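Local coordinates for oxalate biosynthetic component 1 (Burkholderia thailandensis, PDB 5IKY), which probably makes oxalate under quorum-sensing control as a bifunctional enzyme, pairing a serine hydrolase of alpha/beta-hydrolase fold with an additional lyase activity, at residues 401-404 with 405-409; 431-434 with 435-439; 500-503 with 504-508; 191-195 with 196-200. All coordinates share one frame; numbering follows the deposited sequence.

Contact 1: residues 401-404 with 405-409; sequences IDVP and TRKAI
At the N-terminus of helix 403-415, D402 is the N-cap and turns its carboxylate back onto T405 in the first turn. T405 N gives the capping bond to D402 OD1 at 2.7 Å, reaching that oxygen from above the carboxylate plane, 37° out of it. The hydroxyl lies against the same carboxylate: T405 OG1 is 2.6 Å from D402 OD1 and 2.8 Å from D402 OD2, and its one proton could serve either oxygen. D402 reaches this place with CG between its own backbone N and carbonyl carbon (chi1 64°), which folds the acid over the opening turn. The peptide side of D402 is engaged too, since D402 O accepts from R406 N, while D402 N is held by Q431 OE1 of helix 418-442. This is a classic side-chain N-cap, in which an acid replaces the missing carbonyl acceptors of the first turn; P404, lacking an N-H, fits here because no earlier turn asks it for a bond. The i to i+4 pattern begun by R406 N to D402 O continues with K407 N to V403 O, at 2.9 Å. On the flank, V403 CG1 lies 3.6 Å from K407 CE, alongside the extended lysine, and 3.7 Å from R406 NH2. R406 bends at chi3 (51°), so that V403 O lies over one face of its guanidinium, whose NE is salt-bridged to D384. On the buried side I401 CG2 packs crosswise on T405 CB at 3.9 Å, with I409 CD1 further along, and I409 continues the apolar strip onto L427, A428 and F456.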
loop_
_atom_site.group_PDB
_atom_site.type_symbol
_atom_site.label_atom_id
_atom_site.label_comp_id
_atom_site.label_asym_id
_atom_site.label_seq_id
_atom_site.Cartn_x
_atom_site.Cartn_y
_atom_site.Cartn_z
ATOM N N ILE A 401 -33.417 3.710 -12.883
ATOM C CA ILE A 401 -34.502 3.593 -11.921
ATOM C C ILE A 401 -35.439 4.771 -12.142
ATOM O O ILE A 401 -35.033 5.919 -11.972
ATOM C CB ILE A 401 -33.990 3.589 -10.468
ATOM C CG1 ILE A 401 -32.980 2.461 -10.260
ATOM C CG2 ILE A 401 -35.148 3.457 -9.489
ATOM C CD1 ILE A 401 -32.475 2.349 -8.840
ATOM N N ASP A 402 -36.680 4.497 -12.538
ATOM C CA ASP A 402 -37.606 5.578 -12.861
ATOM C C ASP A 402 -37.815 6.476 -11.648
ATOM O O ASP A 402 -37.763 6.017 -10.507
ATOM C CB ASP A 402 -38.951 5.037 -13.373
ATOM C CG ASP A 402 -39.705 4.236 -12.329
ATOM O OD1 ASP A 402 -40.304 4.846 -11.419
ATOM O OD2 ASP A 402 -39.723 2.993 -12.431
ATOM N N VAL A 403 -38.025 7.761 -11.914
ATOM C CA VAL A 403 -38.163 8.771 -10.868
ATOM C C VAL A 403 -39.238 8.449 -9.814
ATOM O O VAL A 403 -38.988 8.631 -8.622
ATOM C CB VAL A 403 -38.449 10.160 -11.492
ATOM C CG1 VAL A 403 -38.708 11.196 -10.413
ATOM C CG2 VAL A 403 -37.287 10.586 -12.381
ATOM N N PRO A 404 -40.429 7.970 -10.234
ATOM C CA PRO A 404 -41.388 7.578 -9.193
ATOM C C PRO A 404 -40.849 6.500 -8.251
ATOM O O PRO A 404 -41.112 6.549 -7.049
ATOM C CB PRO A 404 -42.579 7.046 -9.997
ATOM C CG PRO A 404 -42.509 7.778 -11.280
ATOM C CD PRO A 404 -41.043 7.917 -11.576
ATOM N N THR A 405 -40.099 5.545 -8.794
ATOM C CA THR A 405 -39.538 4.473 -7.982
ATOM C C THR A 405 -38.408 4.991 -7.094
ATOM O O THR A 405 -38.264 4.553 -5.953
ATOM C CB THR A 405 -39.019 3.313 -8.854
ATOM O OG1 THR A 405 -40.077 2.843 -9.700
ATOM C CG2 THR A 405 -38.536 2.161 -7.985
ATOM N N ARG A 406 -37.616 5.929 -7.609
ATOM C CA ARG A 406 -36.544 6.516 -6.811
ATOM C C ARG A 406 -37.112 7.265 -5.614
ATOM O O ARG A 406 -36.618 7.134 -4.494
ATOM C CB ARG A 406 -35.677 7.466 -7.640
ATOM C CG ARG A 406 -34.572 8.114 -6.801
ATOM C CD ARG A 406 -33.945 9.329 -7.464
ATOM N NE ARG A 406 -34.940 10.300 -7.911
ATOM C CZ ARG A 406 -35.593 11.132 -7.106
ATOM N NH1 ARG A 406 -35.376 11.111 -5.800
ATOM N NH2 ARG A 406 -36.475 11.984 -7.609
ATOM N N LYS A 407 -38.151 8.056 -5.863
ATOM C CA LYS A 407 -38.798 8.824 -4.809
ATOM C C LYS A 407 -39.415 7.899 -3.767
ATOM O O LYS A 407 -39.378 8.187 -2.570
ATOM C CB LYS A 407 -39.861 9.753 -5.399
ATOM C CG LYS A 407 -39.285 10.957 -6.127
ATOM C CD LYS A 407 -40.371 11.785 -6.798
ATOM C CE LYS A 407 -39.783 13.012 -7.483
ATOM N NZ LYS A 407 -40.806 13.779 -8.247
ATOM N N ALA A 408 -39.971 6.786 -4.231
ATOM C CA ALA A 408 -40.522 5.777 -3.336
ATOM C C ALA A 408 -39.423 5.188 -2.457
ATOM O O ALA A 408 -39.541 5.174 -1.233
ATOM C CB ALA A 408 -41.217 4.682 -4.130
ATOM N N ILE A 409 -38.355 4.714 -3.095
ATOM C CA ILE A 409 -37.211 4.130 -2.398
ATOM C C ILE A 409 -36.619 5.074 -1.350
ATOM O O ILE A 409 -36.283 4.654 -0.240
ATOM C CB ILE A 409 -36.103 3.726 -3.398
ATOM C CG1 ILE A 409 -36.548 2.519 -4.227
ATOM C CG2 ILE A 409 -34.803 3.415 -2.675
ATOM C CD1 ILE A 409 -35.548 2.099 -5.287
#

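Contact 2: residues 431-434 with 435-439; sequences QLRP and TVEKL
Residues 431-439 form a continuous but kinked run of helix 418-442, in which V436, E437 and K438 donate their N-H groups to L432, R433 and P434 carbonyls, V436 N to L432 O at 3.0 Å, while P434 N, having no hydrogen, leaves the preceding turn without its bond. On the outer surface R433 and E437, one turn apart, cross obliquely. Their contact is made by methylenes, not by opposite charges: E437 OE2 lies 3.6 Å from R433 CG and 3.6 Å from R433 CD, whereas R433 NE stays 4.9 Å from E437 OE2. The arginine starts with CG anti to its nitrogen, then an unusual chi2 of 127° and a further bend at chi3 carry the guanidinium away, its plane tilted 51° from the carboxylate. Any attraction between the two charges is therefore probably modest. E437 itself rises close to the carbonyl that receives its own N-H, with CG 3.2 Å from R433 O. A similar fit recurs on the inner side, where V436 CG2 lies 3.4 Å from L432 O, and T435 CB also leans on that oxygen. The inward residues attach the helix to the barrel wall: V436 and L439 rest on I448 of strand 446-451, and T435 and V436 on L379 of strand 375-380. T435, and K438 from the exposed rim, meet V357 of the neighbouring helix 354-360.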
loop_
_atom_site.group_PDB
_atom_site.type_symbol
_atom_site.label_atom_id
_atom_site.label_comp_id
_atom_site.label_asym_id
_atom_site.label_seq_id
_atom_site.Cartn_x
_atom_site.Cartn_y
_atom_site.Cartn_z
ATOM N N GLN A 431 -35.819 -2.971 -10.797
ATOM C CA GLN A 431 -35.683 -1.942 -11.822
ATOM C C GLN A 431 -34.379 -2.074 -12.609
ATOM O O GLN A 431 -34.330 -1.762 -13.799
ATOM C CB GLN A 431 -35.763 -0.553 -11.186
ATOM C CG GLN A 431 -37.160 -0.148 -10.756
ATOM C CD GLN A 431 -37.884 0.640 -11.829
ATOM O OE1 GLN A 431 -37.303 1.521 -12.466
ATOM N NE2 GLN A 431 -39.156 0.325 -12.041
ATOM N N LEU A 432 -33.326 -2.533 -11.940
ATOM C CA LEU A 432 -32.006 -2.613 -12.556
ATOM C C LEU A 432 -31.776 -3.936 -13.279
ATOM O O LEU A 432 -31.006 -3.997 -14.241
ATOM C CB LEU A 432 -30.918 -2.407 -11.500
ATOM C CG LEU A 432 -30.764 -0.987 -10.953
ATOM C CD1 LEU A 432 -29.780 -0.970 -9.796
ATOM C CD2 LEU A 432 -30.319 -0.032 -12.049
ATOM N N ARG A 433 -32.443 -4.988 -12.813
ATOM C CA ARG A 433 -32.258 -6.336 -13.355
ATOM C C ARG A 433 -32.401 -6.456 -14.882
ATOM O O ARG A 433 -31.589 -7.137 -15.512
ATOM C CB ARG A 433 -33.225 -7.309 -12.672
ATOM C CG ARG A 433 -33.197 -8.723 -13.235
ATOM C CD ARG A 433 -32.977 -9.743 -12.131
ATOM N NE ARG A 433 -33.805 -9.453 -10.965
ATOM C CZ ARG A 433 -33.427 -9.667 -9.708
ATOM N NH1 ARG A 433 -32.229 -10.177 -9.449
ATOM N NH2 ARG A 433 -34.248 -9.368 -8.710
ATOM N N PRO A 434 -33.424 -5.812 -15.486
ATOM C CA PRO A 434 -33.506 -5.925 -16.949
ATOM C C PRO A 434 -32.292 -5.325 -17.652
ATOM O O PRO A 434 -31.839 -5.872 -18.658
ATOM C CB PRO A 434 -34.772 -5.135 -17.296
ATOM C CG PRO A 434 -35.586 -5.167 -16.052
ATOM C CD PRO A 434 -34.589 -5.090 -14.939
ATOM N N THR A 435 -31.776 -4.220 -17.123
ATOM C CA THR A 435 -30.594 -3.582 -17.693
ATOM C C THR A 435 -29.361 -4.474 -17.547
ATOM O O THR A 435 -28.607 -4.665 -18.503
ATOM C CB THR A 435 -30.321 -2.217 -17.037
ATOM O OG1 THR A 435 -31.360 -1.299 -17.402
ATOM C CG2 THR A 435 -28.972 -1.660 -17.489
ATOM N N VAL A 436 -29.165 -5.022 -16.350
ATOM C CA VAL A 436 -28.051 -5.927 -16.098
ATOM C C VAL A 436 -28.110 -7.135 -17.028
ATOM O O VAL A 436 -27.137 -7.451 -17.713
ATOM C CB VAL A 436 -28.032 -6.419 -14.641
ATOM C CG1 VAL A 436 -26.931 -7.447 -14.445
ATOM C CG2 VAL A 436 -27.858 -5.249 -13.683
ATOM N N GLU A 437 -29.260 -7.800 -17.056
ATOM C CA GLU A 437 -29.443 -8.978 -17.896
ATOM C C GLU A 437 -29.245 -8.662 -19.376
ATOM O O GLU A 437 -28.681 -9.465 -20.118
ATOM C CB GLU A 437 -30.830 -9.579 -17.670
ATOM C CG GLU A 437 -31.000 -10.230 -16.305
ATOM C CD GLU A 437 -32.395 -10.786 -16.095
ATOM O OE1 GLU A 437 -33.316 -10.381 -16.836
ATOM O OE2 GLU A 437 -32.568 -11.632 -15.192
ATOM N N LYS A 438 -29.697 -7.488 -19.799
ATOM C CA LYS A 438 -29.550 -7.074 -21.189
ATOM C C LYS A 438 -28.078 -6.944 -21.574
ATOM O O LYS A 438 -27.676 -7.350 -22.666
ATOM C CB LYS A 438 -30.282 -5.753 -21.431
ATOM C CG LYS A 438 -30.476 -5.403 -22.896
ATOM C CD LYS A 438 -31.235 -4.094 -23.047
ATOM C CE LYS A 438 -32.226 -4.149 -24.195
ATOM N NZ LYS A 438 -32.810 -2.807 -24.467
ATOM N N LEU A 439 -27.277 -6.390 -20.669
ATOM C CA LEU A 439 -25.850 -6.201 -20.917
ATOM C C LEU A 439 -25.091 -7.530 -20.959
ATOM O O LEU A 439 -24.220 -7.723 -21.803
ATOM C CB LEU A 439 -25.243 -5.284 -19.851
ATOM C CG LEU A 439 -25.672 -3.816 -19.907
ATOM C CD1 LEU A 439 -25.151 -3.057 -18.698
ATOM C CD2 LEU A 439 -25.191 -3.166 -21.195
#

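Contact 3: residues 500-503 with 504-508; sequences QVRW and LRREL
R505 N donates to V501 O at 2.8 Å, the shortest of the four i to i+4 bonds that join 500-503 to 504-508. On the same flank R502 NH1 comes to 3.5 Å from R505 NH2, meeting the R505 guanidinium at its edge and in its plane, with the two planes 81° apart. R502 is extended from CG to NE, whereas R505 folds at chi3 (54°) and brings NH2 within 3.8 Å of R502 CG. E219 OE1 lies by both, salt-bridged to R505 NH2 and in a long, weak ion pair with R502 NH1, and probably helps to hold the two guanidinium groups this close; D1018 of helix 1015-1025 pairs with R502 NH2 and E509 with R505 NH1. R506 CG packs 3.2 Å from R502 O, the carbonyl that takes R506 N. On another side W503 stands out from the helix flank, CG anti to its nitrogen (chi1 165°). W503 CE3 is 3.3 Å from L504 N and 3.9 Å from L504 CB, and Q500 O lies at the ring edge, in plane. E507 OE1 is 4.3 Å from W503 NE1, while E507 OE2 is salt-bridged to R510 and R511. The result is an amphipathic outer helix of a barrel fold: V501 and L504 cover strand 471-474, while the arginine side meets the alpha/beta-hydrolase-like C-terminal part, R505 resting against P1013.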
loop_
_atom_site.group_PDB
_atom_site.type_symbol
_atom_site.label_atom_id
_atom_site.label_comp_id
_atom_site.label_asym_id
_atom_site.label_seq_id
_atom_site.Cartn_x
_atom_site.Cartn_y
_atom_site.Cartn_z
ATOM N N GLN A 500 -14.919 5.962 3.299
ATOM C CA GLN A 500 -16.050 5.232 2.738
ATOM C C GLN A 500 -15.656 3.849 2.223
ATOM O O GLN A 500 -16.444 2.906 2.301
ATOM C CB GLN A 500 -16.692 6.046 1.615
ATOM C CG GLN A 500 -17.428 7.283 2.103
ATOM C CD GLN A 500 -17.679 8.280 0.993
ATOM O OE1 GLN A 500 -16.952 8.311 0.002
ATOM N NE2 GLN A 500 -18.711 9.102 1.152
ATOM N N VAL A 501 -14.441 3.729 1.694
ATOM C CA VAL A 501 -13.930 2.435 1.257
ATOM C C VAL A 501 -13.780 1.508 2.458
ATOM O O VAL A 501 -14.078 0.316 2.381
ATOM C CB VAL A 501 -12.578 2.570 0.528
ATOM C CG1 VAL A 501 -12.007 1.201 0.204
ATOM C CG2 VAL A 501 -12.742 3.386 -0.743
ATOM N N ARG A 502 -13.329 2.073 3.573
ATOM C CA ARG A 502 -13.188 1.319 4.811
ATOM C C ARG A 502 -14.540 0.796 5.277
ATOM O O ARG A 502 -14.672 -0.364 5.665
ATOM C CB ARG A 502 -12.554 2.184 5.900
ATOM C CG ARG A 502 -12.350 1.457 7.218
ATOM C CD ARG A 502 -11.745 2.374 8.267
ATOM N NE ARG A 502 -11.431 1.651 9.495
ATOM C CZ ARG A 502 -10.285 1.011 9.709
ATOM N NH1 ARG A 502 -9.344 1.003 8.774
ATOM N NH2 ARG A 502 -10.081 0.377 10.856
ATOM N N TRP A 503 -15.544 1.665 5.230
ATOM C CA TRP A 503 -16.901 1.288 5.597
ATOM C C TRP A 503 -17.423 0.168 4.698
ATOM O O TRP A 503 -18.004 -0.803 5.181
ATOM C CB TRP A 503 -17.830 2.501 5.524
ATOM C CG TRP A 503 -19.283 2.141 5.539
ATOM C CD1 TRP A 503 -20.060 1.912 6.639
ATOM C CD2 TRP A 503 -20.133 1.960 4.401
ATOM N NE1 TRP A 503 -21.342 1.602 6.255
ATOM C CE2 TRP A 503 -21.413 1.623 4.887
ATOM C CE3 TRP A 503 -19.937 2.050 3.020
ATOM C CZ2 TRP A 503 -22.492 1.379 4.039
ATOM C CZ3 TRP A 503 -21.010 1.806 2.178
ATOM C CH2 TRP A 503 -22.270 1.475 2.691
ATOM N N LEU A 504 -17.207 0.308 3.394
ATOM C CA LEU A 504 -17.654 -0.690 2.427
ATOM C C LEU A 504 -16.945 -2.025 2.630
ATOM O O LEU A 504 -17.568 -3.085 2.554
ATOM C CB LEU A 504 -17.429 -0.190 0.999
ATOM C CG LEU A 504 -17.801 -1.151 -0.133
ATOM C CD1 LEU A 504 -19.253 -1.584 -0.017
ATOM C CD2 LEU A 504 -17.539 -0.518 -1.489
ATOM N N ARG A 505 -15.641 -1.967 2.889
ATOM C CA ARG A 505 -14.848 -3.174 3.098
ATOM C C ARG A 505 -15.300 -3.950 4.332
ATOM O O ARG A 505 -15.471 -5.166 4.272
ATOM C CB ARG A 505 -13.361 -2.828 3.224
ATOM C CG ARG A 505 -12.497 -4.013 3.634
ATOM C CD ARG A 505 -11.013 -3.694 3.565
ATOM N NE ARG A 505 -10.655 -2.507 4.337
ATOM C CZ ARG A 505 -10.409 -2.511 5.643
ATOM N NH1 ARG A 505 -10.486 -3.641 6.331
ATOM N NH2 ARG A 505 -10.089 -1.383 6.262
ATOM N N ARG A 506 -15.493 -3.250 5.446
ATOM C CA ARG A 506 -15.922 -3.900 6.683
ATOM C C ARG A 506 -17.330 -4.462 6.530
ATOM O O ARG A 506 -17.674 -5.484 7.127
ATOM C CB ARG A 506 -15.862 -2.925 7.861
ATOM C CG ARG A 506 -14.465 -2.395 8.154
ATOM C CD ARG A 506 -14.435 -1.520 9.402
ATOM N NE ARG A 506 -14.008 -2.260 10.589
ATOM C CZ ARG A 506 -14.788 -2.522 11.633
ATOM N NH1 ARG A 506 -16.046 -2.102 11.651
ATOM N NH2 ARG A 506 -14.307 -3.203 12.664
ATOM N N GLU A 507 -18.139 -3.791 5.719
ATOM C CA GLU A 507 -19.495 -4.241 5.443
ATOM C C GLU A 507 -19.479 -5.574 4.696
ATOM O O GLU A 507 -20.278 -6.465 4.980
ATOM C CB GLU A 507 -20.250 -3.188 4.631
ATOM C CG GLU A 507 -21.722 -3.491 4.447
ATOM C CD GLU A 507 -22.481 -3.460 5.756
ATOM O OE1 GLU A 507 -22.136 -2.626 6.621
ATOM O OE2 GLU A 507 -23.416 -4.271 5.921
ATOM N N LEU A 508 -18.562 -5.701 3.741
ATOM C CA LEU A 508 -18.416 -6.935 2.980
ATOM C C LEU A 508 -17.816 -8.048 3.840
ATOM O O LEU A 508 -18.191 -9.213 3.708
ATOM C CB LEU A 508 -17.553 -6.697 1.738
ATOM C CG LEU A 508 -18.151 -5.776 0.672
ATOM C CD1 LEU A 508 -17.146 -5.509 -0.440
ATOM C CD2 LEU A 508 -19.434 -6.369 0.104
#

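Contact 4: residues 191-195 with 196-200; sequences HWQPG and KARSP
R198 doubles back onto G195 and Q193 across a tight reversal. R198 N donates to G195 O at 3.2 Å, a bent bond (136°) that approaches from well above the carbonyl plane. The arginine's aliphatic part covers the glycine, CD lying 3.8 Å from G195 CA. Beyond it, Q193 NE2 sits 3.9 Å above one face of the R198 guanidinium, offset toward its rim, with amide and guanidinium planes 33° apart. Q193 is fixed at both ends of its amide: OE1 accepts from G195 N at 2.8 Å, and NE2 donates to N50 O. A bend at chi2 (59°) turns the amide back toward its own backbone to make the first of these. P194 packs by CB on K196 CG at 4.1 Å and lays CG over the centre of the W192 ring, while the extended K196 carries its amine to a salt bridge with E53. G195 to R198 form a type II beta turn, with A197 in the left-handed conformation at its third position; it links strand 190-192, the middle of a small antiparallel sheet with 26-28 and 53-55, to strand 198-199, which pairs in parallel with 17-18.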
loop_
_atom_site.group_PDB
_atom_site.type_symbol
_atom_site.label_atom_id
_atom_site.label_comp_id
_atom_site.label_asym_id
_atom_site.label_seq_id
_atom_site.Cartn_x
_atom_site.Cartn_y
_atom_site.Cartn_z
ATOM N N HIS A 191 -25.447 36.813 6.563
ATOM C CA HIS A 191 -25.327 35.722 5.604
ATOM C C HIS A 191 -24.620 34.513 6.207
ATOM O O HIS A 191 -23.790 34.637 7.106
ATOM C CB HIS A 191 -24.599 36.190 4.345
ATOM C CG HIS A 191 -25.509 36.772 3.309
ATOM N ND1 HIS A 191 -25.925 38.086 3.334
ATOM C CD2 HIS A 191 -26.084 36.216 2.217
ATOM C CE1 HIS A 191 -26.718 38.315 2.303
ATOM N NE2 HIS A 191 -26.830 37.196 1.608
ATOM N N TRP A 192 -24.960 33.343 5.682
ATOM C CA TRP A 192 -24.579 32.071 6.274
ATOM C C TRP A 192 -24.138 31.097 5.189
ATOM O O TRP A 192 -24.708 31.084 4.100
ATOM C CB TRP A 192 -25.765 31.515 7.058
ATOM C CG TRP A 192 -25.666 30.090 7.479
ATOM C CD1 TRP A 192 -24.580 29.454 8.004
ATOM C CD2 TRP A 192 -26.709 29.116 7.412
ATOM N NE1 TRP A 192 -24.886 28.141 8.277
ATOM C CE2 TRP A 192 -26.189 27.909 7.920
ATOM C CE3 TRP A 192 -28.035 29.148 6.973
ATOM C CZ2 TRP A 192 -26.947 26.743 8.002
ATOM C CZ3 TRP A 192 -28.787 27.991 7.056
ATOM C CH2 TRP A 192 -28.242 26.805 7.565
ATOM N N GLN A 193 -23.118 30.296 5.481
ATOM C CA GLN A 193 -22.666 29.259 4.556
ATOM C C GLN A 193 -23.037 27.874 5.084
ATOM O O GLN A 193 -22.336 27.316 5.927
ATOM C CB GLN A 193 -21.153 29.364 4.325
ATOM C CG GLN A 193 -20.530 28.200 3.551
ATOM C CD GLN A 193 -21.120 28.017 2.166
ATOM O OE1 GLN A 193 -22.120 27.320 1.993
ATOM N NE2 GLN A 193 -20.498 28.638 1.167
ATOM N N PRO A 194 -24.156 27.319 4.590
ATOM C CA PRO A 194 -24.651 25.999 4.998
ATOM C C PRO A 194 -23.732 24.866 4.548
ATOM O O PRO A 194 -23.715 23.801 5.164
ATOM C CB PRO A 194 -26.014 25.896 4.298
ATOM C CG PRO A 194 -26.354 27.295 3.871
ATOM C CD PRO A 194 -25.044 27.956 3.605
ATOM N N GLY A 195 -22.976 25.097 3.479
ATOM C CA GLY A 195 -22.080 24.086 2.953
ATOM C C GLY A 195 -22.822 22.956 2.266
ATOM O O GLY A 195 -22.435 21.792 2.373
ATOM N N LYS A 196 -23.896 23.295 1.561
ATOM C CA LYS A 196 -24.667 22.294 0.836
ATOM C C LYS A 196 -23.872 21.772 -0.353
ATOM O O LYS A 196 -23.282 22.551 -1.105
ATOM C CB LYS A 196 -26.007 22.873 0.380
ATOM C CG LYS A 196 -27.013 23.014 1.512
ATOM C CD LYS A 196 -28.209 23.856 1.108
ATOM C CE LYS A 196 -29.190 23.985 2.261
ATOM N NZ LYS A 196 -30.243 25.003 1.994
ATOM N N ALA A 197 -23.856 20.447 -0.500
ATOM C CA ALA A 197 -23.054 19.767 -1.517
ATOM C C ALA A 197 -21.584 20.169 -1.420
ATOM O O ALA A 197 -20.880 20.242 -2.426
ATOM C CB ALA A 197 -23.596 20.055 -2.910
ATOM N N ARG A 198 -21.134 20.437 -0.199
ATOM C CA ARG A 198 -19.751 20.833 0.038
ATOM C C ARG A 198 -19.139 20.020 1.168
ATOM O O ARG A 198 -19.852 19.484 2.019
ATOM C CB ARG A 198 -19.667 22.327 0.354
ATOM C CG ARG A 198 -20.026 23.215 -0.823
ATOM C CD ARG A 198 -20.333 24.635 -0.390
ATOM N NE ARG A 198 -20.709 25.460 -1.535
ATOM C CZ ARG A 198 -19.882 26.292 -2.158
ATOM N NH1 ARG A 198 -18.628 26.426 -1.739
ATOM N NH2 ARG A 198 -20.312 26.996 -3.197
ATOM N N SER A 199 -17.815 19.926 1.164
ATOM C CA SER A 199 -17.095 19.166 2.174
ATOM C C SER A 199 -15.682 19.700 2.350
ATOM O O SER A 199 -15.041 20.101 1.378
ATOM C CB SER A 199 -17.047 17.683 1.803
ATOM O OG SER A 199 -16.202 16.966 2.689
ATOM N N PRO A 200 -15.192 19.707 3.596
ATOM C CA PRO A 200 -13.818 20.119 3.892
ATOM C C PRO A 200 -12.793 19.057 3.498
ATOM O O PRO A 200 -11.594 19.267 3.671
ATOM C CB PRO A 200 -13.837 20.317 5.408
ATOM C CG PRO A 200 -14.898 19.398 5.889
ATOM C CD PRO A 200 -15.950 19.394 4.821
#

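Along the chain contact 4 comes first, then contacts 1, 2 and 3. Contacts 1 and 2 lie on successive helices, 403-415 and 418-442, their centres 16 Å apart, and touch directly, I401 packing on L432. Both helices lie in the connection between strands 375-380 and 446-451 of the curled parallel sheet, consistent with the TIM-barrel clan of the lyase part. Contact 3, on helix 497-510, packs against strand 471-474 of the same sheet, its centre 25 Å from that of contact 2. Contact 4 turns between two smaller sheets; its nearest atoms are about 8 Å from contact 3. Contacts 2 and 3 thus sit on helices backing the barrel sheet, contact 3 facing the hydrolase side, and contact 4 on an added turn.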